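PDB 2IU5: Hth-type dhaklm operon transcriptional activator DHAS from Lactococcus lactis, which activates transcription of the dhaKLM operon, as a homodimer in complex with DhaQ, in response to dihydroxyacetone by binding an inverted repeat in the promoter region. Local coordinates for residues Y80-L86 / I174-L179; L90-D94 / N165-Y171; F110-F114 / T157-I161. The protein carries 1 engineered substitution. All blocks are in the same frame, centred on the assembly; numbering follows the deposited sequence.

Interaction 1. Residues Y80-L86 / I174-L179; sequences YGWQNEL and IVNLLL
Trp82 meets Leu178 and Leu179 because its chi1 of 75° sets CG between the backbone N and the carbonyl carbon, a tight place that lays the indole along the flank of helix 82-95 with its six-membered ring pointing at helix 171-183. Gln83 turns the other way: CG lies opposite the carbonyl carbon (chi1 -61°) and the chain then runs out extended. An aliphatic CH group of Gln83, at CG, thus lies over one face of the indole, 3.5 Å above the centre of the Trp82 ring plane.

Across the contact, Leu178 slides past the indole in the opposite direction and puts CD1 3.6 Å from Trp82 CZ3. Leu179 comes to the edge of the same ring system, its CD2 3.9 Å from Trp82 CZ2. Val175 reaches Gln83 with one branch and Leu86 with the other: CG1 is 3.5 Å from Gln83 OE1, and CG2 is 3.8 Å from Leu86 CD2. That same Leu86 methyl also touches Ile174 CG2.

The Gln83 amide is held by Tyr80, in the loop just before the helix. Gln83 NE2 donates to Tyr80 OH at 3.1 Å, the hydroxyl lying close to the amide plane, and Tyr80 OH and Trp82 NE1 are both hydrogen-bonded to Gln129.

The contact joins the first and last helices of the TetR-type C-terminal region; segments 82-86 and 174-179 run roughly antiparallel, at 146°, with axes 11.5 Å apart. Helix 110-132 packs against Trp82 and Leu86, helix 139-163 against Ile174 and Leu178, and Phe144 and Tyr148 of the second subunit pack on those same two residues.

Interaction 2. Residues L90-D94 / N165-Y171; sequences LRYLD and NSLEKLY
Asp94 grips two successive backbone amides at the entry to the 3-10 turn 168-170. Glu168 N donates to Asp94 OD2 at 2.9 Å, on the syn side but 23° out of the carboxylate plane, and Leu167 N donates to Asp94 OD1 at 2.7 Å, a length to be taken with caution because that oxygen is crowded in the model. A water donates hydrogen bonds to both Asp94 OD2 and Glu168 OE1, bridging two carboxylates that would otherwise probably repel each other.

Glu168 reaches Arg91 to form a salt bridge. Its CG stands opposite the backbone N (chi1 176°) and the extended chain takes the carboxylate to the edge of the guanidinium. Arg91 NH2 donates to Glu168 OE2 at 2.9 Å, in the guanidinium plane, while Arg91 NE makes weak bonds to both oxygens; the guanidinium and carboxylate planes are turned 35° apart. Ser166 OG, in turn, accepts from Lys169 N at 3.3 Å, an ST motif.

Beneath this polar layer Leu167 packs on helix 82-95, with CD2 pressed to 3.4 Å from Leu93 CB. Leu90 CD1 meets the edge of the Tyr171 ring at CD1, 3.9 Å away, and the Tyr171 hydroxyl is bonded to Gln83 O. A carboxylate from another helix thus accepts from amides at the N-terminal end of a 3-10 segment, like a cap supplied from outside (the Leu167 N bond being less sure), where helix 139-163 gives way to helix 171-183 in this all-helical TetR-family C-terminal region.

Interaction 3. Residues F110-F114 / T157-I161; sequences FEHFF and TRESI
Two long helices of the TetR-type C-terminal region, 110-132 and 139-163, face each other here: Phe114, in the first turns of one, fits against Thr157, Arg158 and Ile161 near the end of the other. The short segments run at 129° with their axes 12.3 Å apart, a wide spacing bridged by the aromatic ring and by a pair of long charged chains.

Phe114 has CG opposite its backbone N, which sends the ring toward helix 139-163. Its outer atoms do the touching. CE2 lies 3.2 Å from Thr157 OG1, which approaches obliquely, and the same ring carbon comes edge-on to Arg158 N at 3.8 Å. Ile161 arrives from the opposite direction and sets CD1 4.0 Å from Phe114 CZ.

The Thr157 hydroxyl does not depend on the ring for a partner. With chi1 at 60° its OG1 stands between backbone N and carbonyl carbon, from where it bonds to Ile153 O, one turn back in its own helix.

Further out, Glu111 and Arg158 both run extended and converge obliquely. Glu111 OE1 is 3.4 Å from Arg158 NE, but it sits over a face of the guanidinium, and the carboxylate and guanidinium planes are 66° apart.

Phe104 and Trp118 each meet the Phe114 ring edge-to-face, and Leu93 packs on it as well, so the ring belongs to a larger aromatic and aliphatic core.

In chemical terms, this is a mostly apolar contact whose one buried hydroxyl is satisfied within its own helix, with a charged pair at the margin. The Phe114 ring provides most of the first segment's contact, through CE2 and CZ. Since no N-H points at the glutamate oxygen, the Glu111-Arg158 salt bridge acts through charge alone and probably imposes little direction.

After the N-terminal helices, with the predicted helix-turn-helix, the chain reaches 80-86, at the start of helix 82-95, which opens interaction 1; later turns of that helix open interaction 2. The chain then passes through helix 97-106 to 110-114, the first half of interaction 3, which is closed first, at 157-161 on helix 139-163. Interaction 2 closes next at 165-171, and interaction 1 last at 174-179, so the three loops nest one inside another without crossing. Neighbouring contacts touch: Leu86 packs on Tyr171 between interactions 1 and 2, and Asn165 N probably hydrogen-bonds to Ser160 O between interactions 2 and 3. Together they tie helices 82-95, 110-132, 139-163 and 171-183 into one bundle.

Interaction 1. Residues Y80-L86 / I174-L179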
loop_
_atom_site.group_PDB
_atom_site.type_symbol
_atom_site.label_atom_id
_atom_site.label_comp_id
_atom_site.label_asym_id
_atom_site.label_seq_id
_atom_site.Cartn_x
_atom_site.Cartn_y
_atom_site.Cartn_z
ATOM N N TYR A 80 16.036 20.701 -8.604
ATOM C CA TYR A 80 15.973 19.716 -7.523
ATOM C C TYR A 80 14.740 19.962 -6.695
ATOM O O TYR A 80 14.739 20.703 -5.705
ATOM C CB TYR A 80 17.263 19.620 -6.687
ATOM C CG TYR A 80 17.263 18.569 -5.578
ATOM C CD1 TYR A 80 17.664 17.257 -5.824
ATOM C CD2 TYR A 80 16.859 18.892 -4.280
ATOM C CE1 TYR A 80 17.665 16.287 -4.804
ATOM C CE2 TYR A 80 16.857 17.942 -3.266
ATOM C CZ TYR A 80 17.261 16.640 -3.529
ATOM O OH TYR A 80 17.253 15.710 -2.510
ATOM N N GLY A 81 13.678 19.317 -7.138
ATOM C CA GLY A 81 12.385 19.756 -6.713
ATOM C C GLY A 81 11.600 18.793 -5.853
ATOM O O GLY A 81 10.575 19.197 -5.312
ATOM N N TRP A 82 12.026 17.538 -5.701
ATOM C CA TRP A 82 11.083 16.567 -5.170
ATOM C C TRP A 82 10.657 16.857 -3.739
ATOM O O TRP A 82 9.511 16.573 -3.382
ATOM C CB TRP A 82 11.541 15.135 -5.327
ATOM C CG TRP A 82 12.607 14.648 -4.409
ATOM C CD1 TRP A 82 13.916 14.561 -4.703
ATOM C CD2 TRP A 82 12.456 14.173 -3.056
ATOM N NE1 TRP A 82 14.623 14.058 -3.621
ATOM C CE2 TRP A 82 13.742 13.814 -2.603
ATOM C CE3 TRP A 82 11.367 14.020 -2.193
ATOM C CZ2 TRP A 82 13.978 13.311 -1.326
ATOM C CZ3 TRP A 82 11.607 13.509 -0.908
ATOM C CH2 TRP A 82 12.901 13.165 -0.496
ATOM N N GLN A 83 11.569 17.415 -2.938
ATOM C CA GLN A 83 11.214 17.646 -1.540
ATOM C C GLN A 83 10.158 18.743 -1.483
ATOM O O GLN A 83 9.215 18.649 -0.696
ATOM C CB GLN A 83 12.426 17.999 -0.669
ATOM C CG GLN A 83 13.441 16.860 -0.658
ATOM C CD GLN A 83 14.539 17.054 0.351
ATOM O OE1 GLN A 83 14.320 17.606 1.438
ATOM N NE2 GLN A 83 15.734 16.599 -0.003
ATOM N N ASN A 84 10.304 19.777 -2.311
ATOM C CA ASN A 84 9.285 20.840 -2.369
ATOM C C ASN A 84 7.976 20.295 -2.943
ATOM O O ASN A 84 6.885 20.626 -2.485
ATOM C CB ASN A 84 9.815 22.014 -3.209
ATOM C CG ASN A 84 10.977 22.726 -2.533
ATOM O OD1 ASN A 84 11.044 22.729 -1.308
ATOM N ND2 ASN A 84 11.892 23.327 -3.311
ATOM N N GLU A 85 8.068 19.444 -3.955
ATOM C CA GLU A 85 6.853 18.881 -4.536
ATOM C C GLU A 85 6.072 18.009 -3.571
ATOM O O GLU A 85 4.831 18.075 -3.496
ATOM C CB GLU A 85 7.210 18.103 -5.804
ATOM C CG GLU A 85 7.657 19.086 -6.860
ATOM C CD GLU A 85 8.836 18.608 -7.682
ATOM O OE1 GLU A 85 9.151 17.394 -7.630
ATOM O OE2 GLU A 85 9.441 19.455 -8.378
ATOM N N LEU A 86 6.780 17.183 -2.817
ATOM C CA LEU A 86 6.127 16.383 -1.799
ATOM C C LEU A 86 5.393 17.261 -0.791
ATOM O O LEU A 86 4.238 16.966 -0.459
ATOM C CB LEU A 86 7.143 15.476 -1.105
ATOM C CG LEU A 86 6.571 14.760 0.111
ATOM C CD1 LEU A 86 5.420 13.812 -0.282
ATOM C CD2 LEU A 86 7.742 13.986 0.767
ATOM N N ILE A 174 8.493 11.508 6.418
ATOM C CA ILE A 174 8.554 10.873 5.122
ATOM C C ILE A 174 9.853 11.244 4.419
ATOM O O ILE A 174 10.536 10.370 3.902
ATOM C CB ILE A 174 7.323 11.177 4.247
ATOM C CG1 ILE A 174 6.073 10.571 4.911
ATOM C CG2 ILE A 174 7.555 10.644 2.824
ATOM C CD1 ILE A 174 4.753 11.161 4.386
ATOM N N VAL A 175 10.196 12.534 4.402
ATOM C CA VAL A 175 11.446 12.964 3.763
ATOM C C VAL A 175 12.653 12.240 4.367
ATOM O O VAL A 175 13.544 11.772 3.652
ATOM C CB VAL A 175 11.602 14.497 3.867
ATOM C CG1 VAL A 175 12.978 14.944 3.356
ATOM C CG2 VAL A 175 10.496 15.162 3.081
ATOM N N ASN A 176 12.688 12.143 5.688
ATOM C CA ASN A 176 13.838 11.539 6.346
ATOM C C ASN A 176 13.966 10.056 6.000
ATOM O O ASN A 176 15.068 9.561 5.751
ATOM C CB ASN A 176 13.772 11.786 7.850
ATOM C CG ASN A 176 13.946 13.252 8.194
ATOM O OD1 ASN A 176 13.555 13.699 9.275
ATOM N ND2 ASN A 176 14.539 14.016 7.273
ATOM N N LEU A 177 12.843 9.342 5.967
ATOM C CA LEU A 177 12.897 7.929 5.632
ATOM C C LEU A 177 13.328 7.749 4.171
ATOM O O LEU A 177 14.054 6.811 3.829
ATOM C CB LEU A 177 11.554 7.265 5.901
ATOM C CG LEU A 177 11.045 7.257 7.350
ATOM C CD1 LEU A 177 9.718 6.484 7.349
ATOM C CD2 LEU A 177 12.009 6.583 8.308
ATOM N N LEU A 178 12.878 8.649 3.300
ATOM C CA LEU A 178 13.218 8.488 1.876
ATOM C C LEU A 178 14.701 8.765 1.684
ATOM O O LEU A 178 15.397 8.011 1.009
ATOM C CB LEU A 178 12.412 9.457 1.006
ATOM C CG LEU A 178 10.925 9.135 0.837
ATOM C CD1 LEU A 178 10.221 10.296 0.113
ATOM C CD2 LEU A 178 10.699 7.805 0.092
ATOM N N LEU A 179 15.185 9.851 2.278
ATOM C CA LEU A 179 16.609 10.182 2.129
ATOM C C LEU A 179 17.506 9.082 2.704
ATOM O O LEU A 179 18.572 8.803 2.154
ATOM C CB LEU A 179 16.926 11.514 2.810
ATOM C CG LEU A 179 16.375 12.753 2.096
ATOM C CD1 LEU A 179 16.448 13.970 3.007
ATOM C CD2 LEU A 179 17.160 13.010 0.822
#

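Interaction 2. Residues L90-D94 / N165-Y171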
loop_
_atom_site.group_PDB
_atom_site.type_symbol
_atom_site.label_atom_id
_atom_site.label_comp_id
_atom_site.label_asym_id
_atom_site.label_seq_id
_atom_site.Cartn_x
_atom_site.Cartn_y
_atom_site.Cartn_z
ATOM N N LEU A 90 1.323 17.147 -0.157
ATOM C CA LEU A 90 0.679 16.928 1.138
ATOM C C LEU A 90 -0.247 18.087 1.512
ATOM O O LEU A 90 -1.357 17.864 1.995
ATOM C CB LEU A 90 1.717 16.702 2.247
ATOM C CG LEU A 90 2.550 15.442 2.018
ATOM C CD1 LEU A 90 3.647 15.341 3.099
ATOM C CD2 LEU A 90 1.692 14.169 1.993
ATOM N N ARG A 91 0.202 19.318 1.301
ATOM C CA ARG A 91 -0.635 20.477 1.553
ATOM C C ARG A 91 -1.900 20.478 0.704
ATOM O O ARG A 91 -2.970 20.826 1.194
ATOM C CB ARG A 91 0.145 21.755 1.289
ATOM C CG ARG A 91 1.062 22.094 2.426
ATOM C CD ARG A 91 1.631 23.506 2.341
ATOM N NE ARG A 91 2.558 23.651 3.439
ATOM C CZ ARG A 91 3.508 24.576 3.474
ATOM N NH1 ARG A 91 3.631 25.428 2.458
ATOM N NH2 ARG A 91 4.316 24.644 4.514
ATOM N N TYR A 92 -1.787 20.098 -0.558
ATOM C CA TYR A 92 -2.931 20.039 -1.458
ATOM C C TYR A 92 -3.928 19.025 -0.943
ATOM O O TYR A 92 -5.146 19.274 -0.921
ATOM C CB TYR A 92 -2.432 19.647 -2.846
ATOM C CG TYR A 92 -3.530 19.211 -3.810
ATOM C CD1 TYR A 92 -4.290 20.150 -4.504
ATOM C CD2 TYR A 92 -3.788 17.860 -4.021
ATOM C CE1 TYR A 92 -5.289 19.741 -5.389
ATOM C CE2 TYR A 92 -4.773 17.437 -4.894
ATOM C CZ TYR A 92 -5.516 18.385 -5.569
ATOM O OH TYR A 92 -6.484 17.922 -6.424
ATOM N N LEU A 93 -3.437 17.865 -0.517
ATOM C CA LEU A 93 -4.339 16.815 -0.029
ATOM C C LEU A 93 -5.000 17.246 1.272
ATOM O O LEU A 93 -6.179 16.939 1.500
ATOM C CB LEU A 93 -3.616 15.473 0.149
ATOM C CG LEU A 93 -3.125 14.946 -1.199
ATOM C CD1 LEU A 93 -2.216 13.753 -0.922
ATOM C CD2 LEU A 93 -4.279 14.511 -2.085
ATOM N N ASP A 94 -4.279 17.955 2.138
ATOM C CA ASP A 94 -4.897 18.480 3.362
ATOM C C ASP A 94 -6.003 19.520 3.068
ATOM O O ASP A 94 -7.085 19.473 3.656
ATOM C CB ASP A 94 -3.837 19.145 4.245
ATOM C CG ASP A 94 -3.077 18.164 5.106
ATOM O OD1 ASP A 94 -3.532 17.000 5.236
ATOM O OD2 ASP A 94 -2.017 18.565 5.652
ATOM N N ASN A 165 -6.986 13.090 9.349
ATOM C CA ASN A 165 -5.731 13.452 10.020
ATOM C C ASN A 165 -4.811 14.272 9.099
ATOM O O ASN A 165 -4.845 14.107 7.886
ATOM C CB ASN A 165 -5.004 12.178 10.475
ATOM C CG ASN A 165 -5.769 11.394 11.524
ATOM O OD1 ASN A 165 -5.833 10.171 11.468
ATOM N ND2 ASN A 165 -6.348 12.093 12.483
ATOM N N SER A 166 -3.989 15.152 9.666
ATOM C CA SER A 166 -3.195 16.072 8.863
ATOM C C SER A 166 -2.077 15.301 8.159
ATOM O O SER A 166 -1.385 14.484 8.775
ATOM C CB SER A 166 -2.558 17.139 9.758
ATOM O OG SER A 166 -1.386 17.650 9.130
ATOM N N LEU A 167 -1.899 15.564 6.876
ATOM C CA LEU A 167 -0.811 14.964 6.116
ATOM C C LEU A 167 0.492 15.733 6.277
ATOM O O LEU A 167 1.566 15.126 6.332
ATOM C CB LEU A 167 -1.181 14.888 4.630
ATOM C CG LEU A 167 -2.216 13.839 4.202
ATOM C CD1 LEU A 167 -3.599 14.178 4.770
ATOM C CD2 LEU A 167 -2.263 13.716 2.688
ATOM N N GLU A 168 0.399 17.059 6.352
ATOM C CA GLU A 168 1.630 17.846 6.406
ATOM C C GLU A 168 2.451 17.509 7.642
ATOM O O GLU A 168 3.679 17.624 7.638
ATOM C CB GLU A 168 1.338 19.346 6.327
ATOM C CG GLU A 168 2.613 20.186 6.469
ATOM C CD GLU A 168 2.408 21.607 5.960
ATOM O OE1 GLU A 168 1.343 21.848 5.373
ATOM O OE2 GLU A 168 3.304 22.461 6.150
ATOM N N LYS A 169 1.801 17.081 8.722
ATOM C CA LYS A 169 2.532 16.718 9.921
ATOM C C LYS A 169 3.478 15.548 9.702
ATOM O O LYS A 169 4.396 15.358 10.511
ATOM C CB LYS A 169 1.612 16.504 11.130
ATOM C CG LYS A 169 0.899 15.177 11.180
ATOM C CD LYS A 169 0.129 15.047 12.496
ATOM C CE LYS A 169 -0.768 13.815 12.489
ATOM N NZ LYS A 169 -1.185 13.502 13.884
ATOM N N LEU A 170 3.246 14.794 8.629
ATOM C CA LEU A 170 4.070 13.623 8.331
ATOM C C LEU A 170 5.264 13.947 7.461
ATOM O O LEU A 170 6.087 13.070 7.181
ATOM C CB LEU A 170 3.246 12.556 7.637
ATOM C CG LEU A 170 1.983 12.152 8.388
ATOM C CD1 LEU A 170 1.260 11.134 7.523
ATOM C CD2 LEU A 170 2.362 11.551 9.737
ATOM N N TYR A 171 5.359 15.202 7.036
ATOM C CA TYR A 171 6.302 15.532 5.977
ATOM C C TYR A 171 7.738 15.249 6.381
ATOM O O TYR A 171 8.457 14.589 5.641
ATOM C CB TYR A 171 6.116 16.997 5.619
ATOM C CG TYR A 171 7.091 17.515 4.606
ATOM C CD1 TYR A 171 7.148 16.972 3.332
ATOM C CD2 TYR A 171 7.936 18.539 4.936
ATOM C CE1 TYR A 171 8.047 17.456 2.393
ATOM C CE2 TYR A 171 8.836 19.035 4.027
ATOM C CZ TYR A 171 8.880 18.479 2.754
ATOM O OH TYR A 171 9.788 18.988 1.852
HETATM O O HOH W 1 -1.235 21.302 5.390
#

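Interaction 3. Residues F110-F114 / T157-I161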
loop_
_atom_site.group_PDB
_atom_site.type_symbol
_atom_site.label_atom_id
_atom_site.label_comp_id
_atom_site.label_asym_id
_atom_site.label_seq_id
_atom_site.Cartn_x
_atom_site.Cartn_y
_atom_site.Cartn_z
ATOM N N PHE A 110 -10.320 4.900 -7.880
ATOM C CA PHE A 110 -9.412 5.950 -7.501
ATOM C C PHE A 110 -8.142 5.524 -6.774
ATOM O O PHE A 110 -7.079 6.117 -6.996
ATOM C CB PHE A 110 -10.104 7.030 -6.683
ATOM C CG PHE A 110 -9.223 8.210 -6.503
ATOM C CD1 PHE A 110 -8.956 9.052 -7.568
ATOM C CD2 PHE A 110 -8.643 8.481 -5.276
ATOM C CE1 PHE A 110 -8.135 10.148 -7.413
ATOM C CE2 PHE A 110 -7.820 9.579 -5.122
ATOM C CZ PHE A 110 -7.563 10.415 -6.190
ATOM N N GLU A 111 -8.245 4.522 -5.914
ATOM C CA GLU A 111 -7.090 4.061 -5.130
ATOM C C GLU A 111 -5.947 3.694 -6.070
ATOM O O GLU A 111 -4.777 3.928 -5.775
ATOM C CB GLU A 111 -7.472 2.835 -4.295
ATOM C CG GLU A 111 -6.324 2.211 -3.503
ATOM C CD GLU A 111 -6.773 1.025 -2.659
ATOM O OE1 GLU A 111 -6.989 1.194 -1.434
ATOM O OE2 GLU A 111 -6.913 -0.085 -3.216
ATOM N N HIS A 112 -6.294 3.114 -7.208
ATOM C CA HIS A 112 -5.272 2.686 -8.157
ATOM C C HIS A 112 -4.628 3.876 -8.847
ATOM O O HIS A 112 -3.412 3.926 -9.009
ATOM C CB HIS A 112 -5.866 1.709 -9.165
ATOM C CG HIS A 112 -6.599 0.574 -8.525
ATOM N ND1 HIS A 112 -6.012 -0.259 -7.594
ATOM C CD2 HIS A 112 -7.872 0.134 -8.676
ATOM C CE1 HIS A 112 -6.894 -1.163 -7.202
ATOM N NE2 HIS A 112 -8.030 -0.947 -7.844
ATOM N N PHE A 113 -5.450 4.836 -9.251
ATOM C CA PHE A 113 -4.936 6.082 -9.786
ATOM C C PHE A 113 -4.017 6.761 -8.758
ATOM O O PHE A 113 -2.953 7.274 -9.094
ATOM C CB PHE A 113 -6.107 6.992 -10.158
ATOM C CG PHE A 113 -5.664 8.322 -10.651
ATOM C CD1 PHE A 113 -5.381 8.523 -11.997
ATOM C CD2 PHE A 113 -5.520 9.372 -9.761
ATOM C CE1 PHE A 113 -4.962 9.772 -12.446
ATOM C CE2 PHE A 113 -5.104 10.615 -10.197
ATOM C CZ PHE A 113 -4.825 10.816 -11.537
ATOM N N PHE A 114 -4.438 6.756 -7.496
ATOM C CA PHE A 114 -3.736 7.479 -6.416
ATOM C C PHE A 114 -2.341 6.843 -6.273
ATOM O O PHE A 114 -1.321 7.546 -6.155
ATOM C CB PHE A 114 -4.562 7.353 -5.134
ATOM C CG PHE A 114 -4.172 8.287 -4.014
ATOM C CD1 PHE A 114 -4.105 9.674 -4.172
ATOM C CD2 PHE A 114 -3.872 7.745 -2.769
ATOM C CE1 PHE A 114 -3.739 10.496 -3.089
ATOM C CE2 PHE A 114 -3.510 8.556 -1.691
ATOM C CZ PHE A 114 -3.444 9.930 -1.847
ATOM N N THR A 157 -1.229 8.014 3.314
ATOM C CA THR A 157 -1.969 9.236 2.979
ATOM C C THR A 157 -3.442 8.948 2.730
ATOM O O THR A 157 -4.302 9.717 3.155
ATOM C CB THR A 157 -1.343 10.005 1.800
ATOM O OG1 THR A 157 -1.334 9.168 0.636
ATOM C CG2 THR A 157 0.057 10.456 2.147
ATOM N N ARG A 158 -3.759 7.841 2.057
ATOM C CA ARG A 158 -5.159 7.426 1.970
ATOM C C ARG A 158 -5.810 7.302 3.343
ATOM O O ARG A 158 -6.906 7.817 3.566
ATOM C CB ARG A 158 -5.311 6.099 1.215
ATOM C CG ARG A 158 -6.763 5.596 1.213
ATOM C CD ARG A 158 -6.928 4.290 0.424
ATOM N NE ARG A 158 -8.259 3.697 0.547
ATOM C CZ ARG A 158 -8.674 2.957 1.573
ATOM N NH1 ARG A 158 -7.867 2.699 2.599
ATOM N NH2 ARG A 158 -9.911 2.469 1.573
ATOM N N GLU A 159 -5.156 6.621 4.270
ATOM C CA GLU A 159 -5.739 6.452 5.603
ATOM C C GLU A 159 -5.928 7.798 6.292
ATOM O O GLU A 159 -6.960 8.038 6.912
ATOM C CB GLU A 159 -4.886 5.526 6.465
ATOM C CG GLU A 159 -5.405 5.394 7.884
ATOM C CD GLU A 159 -4.506 4.521 8.742
ATOM O OE1 GLU A 159 -3.280 4.502 8.477
ATOM O OE2 GLU A 159 -5.026 3.864 9.670
ATOM N N SER A 160 -4.943 8.679 6.188
ATOM C CA SER A 160 -5.028 9.986 6.840
ATOM C C SER A 160 -6.185 10.798 6.247
ATOM O O SER A 160 -6.936 11.463 6.966
ATOM C CB SER A 160 -3.733 10.731 6.585
ATOM O OG SER A 160 -2.706 10.089 7.316
ATOM N N ILE A 161 -6.330 10.739 4.936
ATOM C CA ILE A 161 -7.429 11.449 4.279
ATOM C C ILE A 161 -8.760 10.922 4.798
ATOM O O ILE A 161 -9.633 11.683 5.210
ATOM C CB ILE A 161 -7.351 11.270 2.760
ATOM C CG1 ILE A 161 -6.223 12.155 2.230
ATOM C CG2 ILE A 161 -8.658 11.700 2.102
ATOM C CD1 ILE A 161 -5.777 11.845 0.834
#